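Local atomic coordinates of RBSTP2229 gene product (Geobacillus stearothermophilus, PDB entry 1T6A), a protein that is of unknown function and belongs to the DUF1885 family, combining a long N-terminal helix with antiparallel sheets and a shorter helix. Residues 18-21 against 22-26; 89-92 against 93-96; 102-105 against 106-110. All coordinates share one frame; numbering follows the deposited sequence. Where two conformers were deposited one is given.

Interaction 1 (18-21 against 22-26); sequences DVKQ and LLERY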
ATOM      1  N   ASP A  18       3.922 -39.044   3.452  1.00 34.62           N
ATOM      2  CA  ASP A  18       2.838 -38.368   2.744  1.00 34.43           C
ATOM      3  C   ASP A  18       2.180 -37.309   3.646  1.00 33.29           C
ATOM      4  O   ASP A  18       1.868 -36.209   3.182  1.00 32.53           O
ATOM      5  CB  ASP A  18       1.748 -39.336   2.288  1.00 35.01           C
ATOM      6  CG  ASP A  18       2.227 -40.346   1.279  1.00 37.73           C
ATOM      7  OD1 ASP A  18       3.126 -40.022   0.481  1.00 39.78           O
ATOM      8  OD2 ASP A  18       1.720 -41.493   1.201  1.00 41.06           O
ATOM      9  N   VAL A  19       1.968 -37.642   4.917  1.00 31.67           N
ATOM     10  CA  VAL A  19       1.429 -36.683   5.875  1.00 31.31           C
ATOM     11  C   VAL A  19       2.373 -35.485   6.057  1.00 31.67           C
ATOM     12  O   VAL A  19       1.902 -34.355   6.223  1.00 29.99           O
ATOM     13  CB  VAL A  19       1.128 -37.300   7.253  1.00 31.34           C
ATOM     14  CG1 VAL A  19       0.589 -36.252   8.194  1.00 31.04           C
ATOM     15  CG2 VAL A  19       0.123 -38.449   7.139  1.00 31.01           C
ATOM     16  N   LYS A  20       3.684 -35.725   6.055  1.00 32.13           N
ATOM     17  CA  LYS A  20       4.652 -34.629   6.159  1.00 33.63           C
ATOM     18  C   LYS A  20       4.519 -33.691   4.968  1.00 33.36           C
ATOM     19  O   LYS A  20       4.577 -32.494   5.136  1.00 33.57           O
ATOM     20  CB  LYS A  20       6.107 -35.104   6.241  1.00 34.48           C
ATOM     21  CG  LYS A  20       7.031 -34.042   6.881  1.00 37.27           C
ATOM     22  CD  LYS A  20       8.360 -33.926   6.196  1.00 42.57           C
ATOM     23  CE  LYS A  20       9.161 -32.726   6.746  1.00 44.82           C
ATOM     24  NZ  LYS A  20       8.537 -31.403   6.378  1.00 46.59           N
ATOM     25  N   GLN A  21       4.337 -34.251   3.780  1.00 33.67           N
ATOM     26  CA  GLN A  21       4.135 -33.463   2.575  1.00 34.50           C
ATOM     27  C   GLN A  21       2.823 -32.674   2.663  1.00 33.84           C
ATOM     28  O   GLN A  21       2.758 -31.547   2.164  1.00 33.52           O
ATOM     29  CB  GLN A  21       4.145 -34.342   1.324  0.60 34.60           C
ATOM     30  CG  GLN A  21       5.525 -34.838   0.913  0.60 37.10           C
ATOM     31  CD  GLN A  21       5.443 -35.908  -0.157  0.60 40.58           C
ATOM     32  OE1 GLN A  21       4.742 -35.736  -1.158  0.60 42.87           O
ATOM     33  NE2 GLN A  21       6.148 -37.021   0.053  0.60 43.99           N
ATOM     34  N   LEU A  22       1.793 -33.251   3.288  1.00 32.19           N
ATOM     35  CA  LEU A  22       0.539 -32.537   3.452  1.00 31.78           C
ATOM     36  C   LEU A  22       0.699 -31.345   4.403  1.00 31.44           C
ATOM     37  O   LEU A  22       0.090 -30.298   4.164  1.00 30.84           O
ATOM     38  CB  LEU A  22      -0.595 -33.460   3.917  1.00 31.95           C
ATOM     39  CG  LEU A  22      -1.105 -34.444   2.864  1.00 32.34           C
ATOM     40  CD1 LEU A  22      -1.817 -35.612   3.525  1.00 32.77           C
ATOM     41  CD2 LEU A  22      -2.043 -33.750   1.891  1.00 32.41           C
ATOM     42  N   LEU A  23       1.535 -31.471   5.432  1.00 30.65           N
ATOM     43  CA  LEU A  23       1.790 -30.349   6.328  1.00 31.88           C
ATOM     44  C   LEU A  23       2.528 -29.223   5.592  1.00 32.21           C
ATOM     45  O   LEU A  23       2.295 -28.053   5.874  1.00 31.34           O
ATOM     46  CB  LEU A  23       2.623 -30.753   7.555  1.00 32.16           C
ATOM     47  CG  LEU A  23       1.942 -31.444   8.729  1.00 34.13           C
ATOM     48  CD1 LEU A  23       2.982 -31.966   9.709  1.00 34.88           C
ATOM     49  CD2 LEU A  23       1.027 -30.491   9.462  1.00 37.03           C
ATOM     50  N   GLU A  24       3.418 -29.590   4.669  1.00 32.54           N
ATOM     51  CA  GLU A  24       4.140 -28.605   3.854  1.00 33.37           C
ATOM     52  C   GLU A  24       3.179 -27.902   2.916  1.00 32.18           C
ATOM     53  O   GLU A  24       3.229 -26.683   2.773  1.00 31.89           O
ATOM     54  CB  GLU A  24       5.266 -29.269   3.052  1.00 33.95           C
ATOM     55  CG  GLU A  24       6.390 -29.734   3.958  1.00 38.38           C
ATOM     56  CD  GLU A  24       7.425 -30.625   3.277  1.00 44.05           C
ATOM     57  OE1 GLU A  24       7.130 -31.325   2.269  1.00 47.46           O
ATOM     58  OE2 GLU A  24       8.556 -30.634   3.795  1.00 50.21           O
ATOM     59  N   ARG A  25       2.305 -28.676   2.284  1.00 31.38           N
ATOM     60  CA  ARG A  25       1.252 -28.124   1.454  1.00 31.24           C
ATOM     61  C   ARG A  25       0.332 -27.165   2.224  1.00 30.68           C
ATOM     62  O   ARG A  25      -0.129 -26.161   1.667  1.00 30.59           O
ATOM     63  CB  ARG A  25       0.427 -29.230   0.803  1.00 31.71           C
ATOM     64  CG  ARG A  25       1.090 -29.853  -0.416  1.00 34.18           C
ATOM     65  CD  ARG A  25       0.405 -31.146  -0.870  1.00 37.02           C
ATOM     66  NE  ARG A  25      -0.949 -30.904  -1.362  1.00 38.92           N
ATOM     67  CZ  ARG A  25      -1.810 -31.871  -1.684  1.00 40.94           C
ATOM     68  NH1 ARG A  25      -1.466 -33.154  -1.562  1.00 40.85           N
ATOM     69  NH2 ARG A  25      -3.019 -31.560  -2.146  1.00 40.58           N
ATOM     70  N   TYR A  26       0.071 -27.474   3.489  1.00 29.73           N
ATOM     71  CA  TYR A  26      -0.750 -26.626   4.336  1.00 29.19           C
ATOM     72  C   TYR A  26      -0.055 -25.287   4.545  1.00 29.36           C
ATOM     73  O   TYR A  26      -0.704 -24.238   4.477  1.00 28.42           O
ATOM     74  CB  TYR A  26      -1.044 -27.288   5.689  1.00 29.06           C
ATOM     75  CG  TYR A  26      -1.908 -26.452   6.577  1.00 27.51           C
ATOM     76  CD1 TYR A  26      -3.164 -26.017   6.153  1.00 27.34           C
ATOM     77  CD2 TYR A  26      -1.494 -26.111   7.851  1.00 28.39           C
ATOM     78  CE1 TYR A  26      -3.980 -25.244   6.989  1.00 27.57           C
ATOM     79  CE2 TYR A  26      -2.300 -25.342   8.692  1.00 27.95           C
ATOM     80  CZ  TYR A  26      -3.524 -24.895   8.251  1.00 28.83           C
ATOM     81  OH  TYR A  26      -4.303 -24.137   9.110  1.00 30.78           O
TER
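Regular alpha-helical bonding joins 18-21 to 22-26, with Leu22 N, Leu23 N, Glu24 N and Arg25 N each donating to the carbonyl oxygen four residues earlier; from Gln21 O, Arg25 N lies 2.9 Å away with an N-H...O angle of 166°. On the side-chain level the contact rests on an i to i+4 salt bridge, Lys20 NZ to Glu24 OE2 at 2.7 Å. The ammonium does not lie in the carboxylate plane: it meets OE2 from above, 52° out of it. Lys20 leaves the backbone pointing away from the following turn, and two bends in its chain, at chi2 and chi4, bring NZ back to the acid. Glu24 extends beyond CG, which packs 3.5 Å from Lys20 O. Elsewhere on the turn, Leu22 CG rests 3.5 Å from Asp18 O. Near the start of helix 16-45, Thr15 OG1 is hydrogen-bonded to Asp18 N, and Met14 of the preceding loop touches Val19 and Leu22; the contact stands on the surface, its centre about 32 Å from the centre of the chain and its nearest atoms about 31 Å from those of 102-110 on helix 92-109.

Interaction 2 (89-92 against 93-96); sequences GATH and GDKG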
ATOM      1  N   GLY A  89     -12.440  19.715  -1.882  1.00 44.59           N
ATOM      2  CA  GLY A  89     -13.236  18.633  -1.312  1.00 44.33           C
ATOM      3  C   GLY A  89     -12.451  17.453  -0.737  1.00 43.26           C
ATOM      4  O   GLY A  89     -13.033  16.411  -0.460  1.00 43.87           O
ATOM      5  N   ALA A  90     -11.142  17.607  -0.542  1.00 41.85           N
ATOM      6  CA  ALA A  90     -10.282  16.491  -0.149  1.00 40.04           C
ATOM      7  C   ALA A  90     -10.732  15.907   1.187  1.00 38.76           C
ATOM      8  O   ALA A  90     -11.084  16.638   2.104  1.00 39.13           O
ATOM      9  CB  ALA A  90      -8.843  16.944  -0.066  1.00 39.90           C
ATOM     10  N   THR A  91     -10.699  14.586   1.302  1.00 36.80           N
ATOM     11  CA  THR A  91     -11.174  13.916   2.505  1.00 35.25           C
ATOM     12  C   THR A  91     -10.100  13.776   3.575  1.00 34.09           C
ATOM     13  O   THR A  91      -8.917  13.979   3.323  1.00 33.54           O
ATOM     14  CB  THR A  91     -11.680  12.508   2.155  1.00 35.29           C
ATOM     15  OG1 THR A  91     -10.601  11.729   1.635  1.00 34.18           O
ATOM     16  CG2 THR A  91     -12.699  12.545   1.027  1.00 35.20           C
ATOM     17  N   HIS A  92     -10.550  13.399   4.764  1.00 33.01           N
ATOM     18  CA  HIS A  92      -9.702  12.939   5.849  1.00 32.59           C
ATOM     19  C   HIS A  92      -8.700  11.925   5.318  1.00 31.81           C
ATOM     20  O   HIS A  92      -7.516  12.021   5.606  1.00 30.92           O
ATOM     21  CB  HIS A  92     -10.583  12.344   6.968  1.00 32.89           C
ATOM     22  CG  HIS A  92      -9.824  11.657   8.062  1.00 33.50           C
ATOM     23  ND1 HIS A  92      -9.221  12.339   9.097  1.00 35.59           N
ATOM     24  CD2 HIS A  92      -9.590  10.344   8.295  1.00 34.59           C
ATOM     25  CE1 HIS A  92      -8.631  11.477   9.910  1.00 34.49           C
ATOM     26  NE2 HIS A  92      -8.851  10.259   9.453  1.00 35.01           N
ATOM     27  N   GLY A  93      -9.184  10.978   4.513  1.00 30.98           N
ATOM     28  CA  GLY A  93      -8.347   9.938   3.949  1.00 30.43           C
ATOM     29  C   GLY A  93      -7.253  10.471   3.038  1.00 29.65           C
ATOM     30  O   GLY A  93      -6.101  10.069   3.158  1.00 29.05           O
ATOM     31  N   ASP A  94      -7.621  11.375   2.134  1.00 29.55           N
ATOM     32  CA  ASP A  94      -6.685  11.999   1.206  1.00 29.08           C
ATOM     33  C   ASP A  94      -5.554  12.702   1.944  1.00 29.14           C
ATOM     34  O   ASP A  94      -4.421  12.630   1.513  1.00 29.08           O
ATOM     35  CB  ASP A  94      -7.377  13.066   0.354  1.00 29.45           C
ATOM     36  CG  ASP A  94      -8.337  12.501  -0.678  1.00 31.18           C
ATOM     37  OD1 ASP A  94      -8.105  11.407  -1.253  1.00 29.94           O
ATOM     38  OD2 ASP A  94      -9.353  13.150  -1.003  1.00 34.53           O
ATOM     39  N   LYS A  95      -5.870  13.402   3.034  1.00 29.06           N
ATOM     40  CA  LYS A  95      -4.868  14.145   3.774  1.00 30.21           C
ATOM     41  C   LYS A  95      -3.818  13.186   4.330  1.00 29.35           C
ATOM     42  O   LYS A  95      -2.625  13.428   4.204  1.00 29.34           O
ATOM     43  CB  LYS A  95      -5.487  14.941   4.928  1.00 30.85           C
ATOM     44  CG  LYS A  95      -6.332  16.142   4.482  1.00 36.32           C
ATOM     45  CD  LYS A  95      -6.982  16.837   5.703  1.00 41.83           C
ATOM     46  CE  LYS A  95      -8.083  17.815   5.326  1.00 43.70           C
ATOM     47  NZ  LYS A  95      -9.021  17.246   4.312  1.00 48.47           N
ATOM     48  N   GLY A  96      -4.281  12.112   4.958  1.00 28.04           N
ATOM     49  CA  GLY A  96      -3.406  11.085   5.471  1.00 27.42           C
ATOM     50  C   GLY A  96      -2.546  10.456   4.392  1.00 27.15           C
ATOM     51  O   GLY A  96      -1.338  10.300   4.578  1.00 26.67           O
TER
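Thr91 and Asp94 form a capping box at the start of helix 92-109, each side chain bonded to the other residue's backbone N-H. Thr91 is the N-cap: its OG1 accepts from Asp94 N at 3.0 Å, with an N-H...O angle of 164°. In return Asp94 OD2 accepts from Thr91 N at 3.0 Å, and at 170° this bond is straighter still. The two side chains run obliquely past one another. The first torsion of Thr91 sets OG1 between its own backbone N and carbonyl carbon, facing the first turn, whereas Asp94 CG lies beside its backbone N and the carboxylate is carried back over the N-cap. Thr91 N reaches OD2 on the anti side, 33° out of the carboxylate plane.

The acid is buried and well supplied with donors. OD2 is also bonded to Lys67 N and Gly68 N, OD1 pairs with Tyr48 OH, and Thr91 OG1 has a further partner in Leu65 O, so the cap ties the helix start to the sheet and its connecting loop. With an alanine in place of Asp94, the N-H groups of Thr91, Lys67 and Gly68 would probably lose their shared acceptor, and the Tyr48 hydroxyl would be likely to turn more freely.

Ala90 CB packs 3.9 Å from Asp94 OD2. Behind the box, Thr91 O accepts from Lys95 N at 3.1 Å, the first regular helical bond here, and Gly96 N follows with a weak one to His92 O. Lys95 rises along this turn, its CG 3.6 Å from Thr91 O. Its amine returns toward the incoming chain, where NZ makes a weak, 3.4 Å hydrogen bond to Thr91 O.

Interaction 3 (102-105 against 106-110); sequences SKWL and AKTLG. With NO3 (nitrate ion), chain B.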
ATOM      1  N   SER A 102       4.276  11.976   1.009  1.00 25.38           N
ATOM      2  CA  SER A 102       5.203  13.095   1.059  1.00 25.39           C
ATOM      3  C   SER A 102       6.417  12.738   1.920  1.00 25.20           C
ATOM      4  O   SER A 102       7.563  13.004   1.533  1.00 24.93           O
ATOM      5  CB  SER A 102       4.542  14.333   1.683  0.52 25.14           C
ATOM      6  OG  SER A 102       3.474  14.823   0.912  0.52 26.36           O
ATOM      7  N   LYS A 103       6.163  12.118   3.072  1.00 24.90           N
ATOM      8  CA  LYS A 103       7.243  11.694   3.961  1.00 25.62           C
ATOM      9  C   LYS A 103       8.126  10.648   3.297  1.00 25.08           C
ATOM     10  O   LYS A 103       9.329  10.744   3.354  1.00 25.25           O
ATOM     11  CB  LYS A 103       6.690  11.178   5.292  1.00 25.69           C
ATOM     12  CG  LYS A 103       6.223  12.302   6.180  1.00 28.36           C
ATOM     13  CD  LYS A 103       5.278  11.813   7.269  1.00 31.58           C
ATOM     14  CE  LYS A 103       4.765  12.970   8.128  1.00 32.36           C
ATOM     15  NZ  LYS A 103       3.713  12.476   9.090  1.00 34.81           N
ATOM     16  N   TRP A 104       7.530   9.645   2.666  1.00 24.82           N
ATOM     17  CA  TRP A 104       8.324   8.653   1.927  1.00 24.94           C
ATOM     18  C   TRP A 104       9.178   9.313   0.841  1.00 25.22           C
ATOM     19  O   TRP A 104      10.359   9.001   0.662  1.00 25.69           O
ATOM     20  CB  TRP A 104       7.414   7.621   1.282  1.00 24.55           C
ATOM     21  CG  TRP A 104       8.151   6.602   0.532  1.00 26.06           C
ATOM     22  CD1 TRP A 104       8.702   5.425   1.022  1.00 26.34           C
ATOM     23  CD2 TRP A 104       8.453   6.631  -0.864  1.00 26.07           C
ATOM     24  NE1 TRP A 104       9.330   4.754   0.004  1.00 26.71           N
ATOM     25  CE2 TRP A 104       9.188   5.464  -1.161  1.00 26.87           C
ATOM     26  CE3 TRP A 104       8.156   7.523  -1.904  1.00 27.42           C
ATOM     27  CZ2 TRP A 104       9.632   5.169  -2.448  1.00 29.80           C
ATOM     28  CZ3 TRP A 104       8.621   7.236  -3.178  1.00 29.54           C
ATOM     29  CH2 TRP A 104       9.354   6.074  -3.436  1.00 29.59           C
ATOM     30  N   LEU A 105       8.572  10.246   0.123  1.00 25.40           N
ATOM     31  CA  LEU A 105       9.276  10.974  -0.919  1.00 26.27           C
ATOM     32  C   LEU A 105      10.482  11.732  -0.359  1.00 25.07           C
ATOM     33  O   LEU A 105      11.558  11.680  -0.915  1.00 24.62           O
ATOM     34  CB  LEU A 105       8.296  11.937  -1.575  1.00 26.92           C
ATOM     35  CG  LEU A 105       8.620  12.482  -2.935  1.00 30.23           C
ATOM     36  CD1 LEU A 105       8.605  11.356  -4.002  1.00 31.37           C
ATOM     37  CD2 LEU A 105       7.603  13.580  -3.233  1.00 32.80           C
ATOM     38  N   ALA A 106      10.297  12.415   0.756  1.00 25.45           N
ATOM     39  CA  ALA A 106      11.355  13.180   1.390  1.00 25.72           C
ATOM     40  C   ALA A 106      12.498  12.275   1.888  1.00 26.99           C
ATOM     41  O   ALA A 106      13.657  12.589   1.706  1.00 26.13           O
ATOM     42  CB  ALA A 106      10.781  13.991   2.539  1.00 25.77           C
ATOM     43  N   LYS A 107      12.158  11.151   2.515  1.00 28.51           N
ATOM     44  CA  LYS A 107      13.160  10.155   2.923  1.00 29.96           C
ATOM     45  C   LYS A 107      13.904   9.608   1.726  1.00 29.48           C
ATOM     46  O   LYS A 107      15.085   9.341   1.813  1.00 29.50           O
ATOM     47  CB  LYS A 107      12.514   8.990   3.686  1.00 30.36           C
ATOM     48  CG  LYS A 107      12.034   9.406   5.060  1.00 34.54           C
ATOM     49  CD  LYS A 107      11.042   8.394   5.694  1.00 39.30           C
ATOM     50  CE  LYS A 107      10.269   9.045   6.833  1.00 41.39           C
ATOM     51  NZ  LYS A 107       9.182   8.160   7.391  1.00 45.16           N
ATOM     52  N   THR A 108      13.223   9.466   0.600  1.00 29.24           N
ATOM     53  CA  THR A 108      13.846   8.836  -0.564  1.00 29.66           C
ATOM     54  C   THR A 108      14.803   9.806  -1.287  1.00 29.74           C
ATOM     55  O   THR A 108      15.905   9.422  -1.668  1.00 29.40           O
ATOM     56  CB  THR A 108      12.747   8.320  -1.521  1.00 30.16           C
ATOM     57  OG1 THR A 108      11.922   7.364  -0.838  1.00 29.66           O
ATOM     58  CG2 THR A 108      13.325   7.525  -2.704  1.00 30.91           C
ATOM     59  N   LEU A 109      14.381  11.065  -1.438  1.00 29.06           N
ATOM     60  CA  LEU A 109      15.112  12.044  -2.248  1.00 28.61           C
ATOM     61  C   LEU A 109      15.971  12.980  -1.423  1.00 28.38           C
ATOM     62  O   LEU A 109      16.882  13.577  -1.944  1.00 28.86           O
ATOM     63  CB  LEU A 109      14.115  12.897  -3.045  1.00 28.25           C
ATOM     64  CG  LEU A 109      13.256  12.149  -4.057  1.00 28.72           C
ATOM     65  CD1 LEU A 109      12.150  13.062  -4.631  1.00 28.42           C
ATOM     66  CD2 LEU A 109      14.130  11.577  -5.153  1.00 30.73           C
ATOM     67  N   GLY A 110      15.648  13.148  -0.145  1.00 28.07           N
ATOM     68  CA  GLY A 110      16.235  14.202   0.662  1.00 27.74           C
ATOM     69  C   GLY A 110      15.573  15.553   0.380  1.00 27.90           C
ATOM     70  O   GLY A 110      14.686  15.689  -0.473  1.00 28.24           O
TER
HETATM   71  N   NO3 B 201       2.588  16.131  10.098  1.00 45.24           N
HETATM   72  O1  NO3 B 201       1.709  16.174   9.008  1.00 46.00           O
HETATM   73  O2  NO3 B 201       3.139  14.908  10.521  1.00 44.94           O
HETATM   74  O3  NO3 B 201       2.919  17.332  10.723  1.00 45.39           O
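Trp104 and Thr108 meet one turn apart in the last turns of helix 92-109, where the threonine hydroxyl bonds back to the carbonyl four residues earlier. Among the polar contacts, Trp104 O is gripped twice by Thr108: N donates at 2.9 Å and OG1 at 2.7 Å, from opposite faces of the carbonyl plane. The hydroxyl lies 38° above that plane, and chi1 of -60° places it there by setting OG1 beside its own backbone N. The other main-chain bonds are regular, Ala106 N to Ser102 O, Lys107 N to Lys103 O and Leu109 N to Leu105 O; Thr108 N adds only a weak second bond to Leu105 O. Past Leu109 the chain leaves helical geometry at Gly110, whose phi is positive (79°).

The apolar contacts pair Leu105 with Leu109, crossing at an angle with Leu105 CG 4.0 Å from Leu109 CD1; both side chains touch Ile82 of strand 79-85. Ala106, which is buried, packs against Leu113 and Phe123 of the small two-stranded sheet, so these turns contact both sheets.

A nitrate ion, probably from the crystallisation liquor, accepts a hydrogen bond from Lys103 NZ at its O2 (2.9 Å). Lys103 is extended beyond CG to reach it, and Ser117 OG binds the same ion.

The aromatic contact is made by the indole of Trp104, which has CG anti to the backbone N and thereby lies across the hydroxyl of Thr108: OG1 sits over the centre of one ring face, 3.3 Å above the plane, with CE2 its nearest ring atom.

Overall arrangement
From the N terminus, interaction 1 comes first, linking successive turns of helix 16-45 beside the N-terminal loop. The four-stranded antiparallel sheet then intervenes before interaction 2, which fixes the start of helix 92-109 to that sheet and to the loop before strand 68-76. Interaction 3 follows near the end of the same helix and sets it against both sheets. All three are local and in series, so none nests in or crosses another and none closes a long loop. Interactions 2 and 3 have centres about 20 Å apart. Interaction 1 lies on the opposite side of the chain's centre, its centre about 47 Å from that of interaction 2.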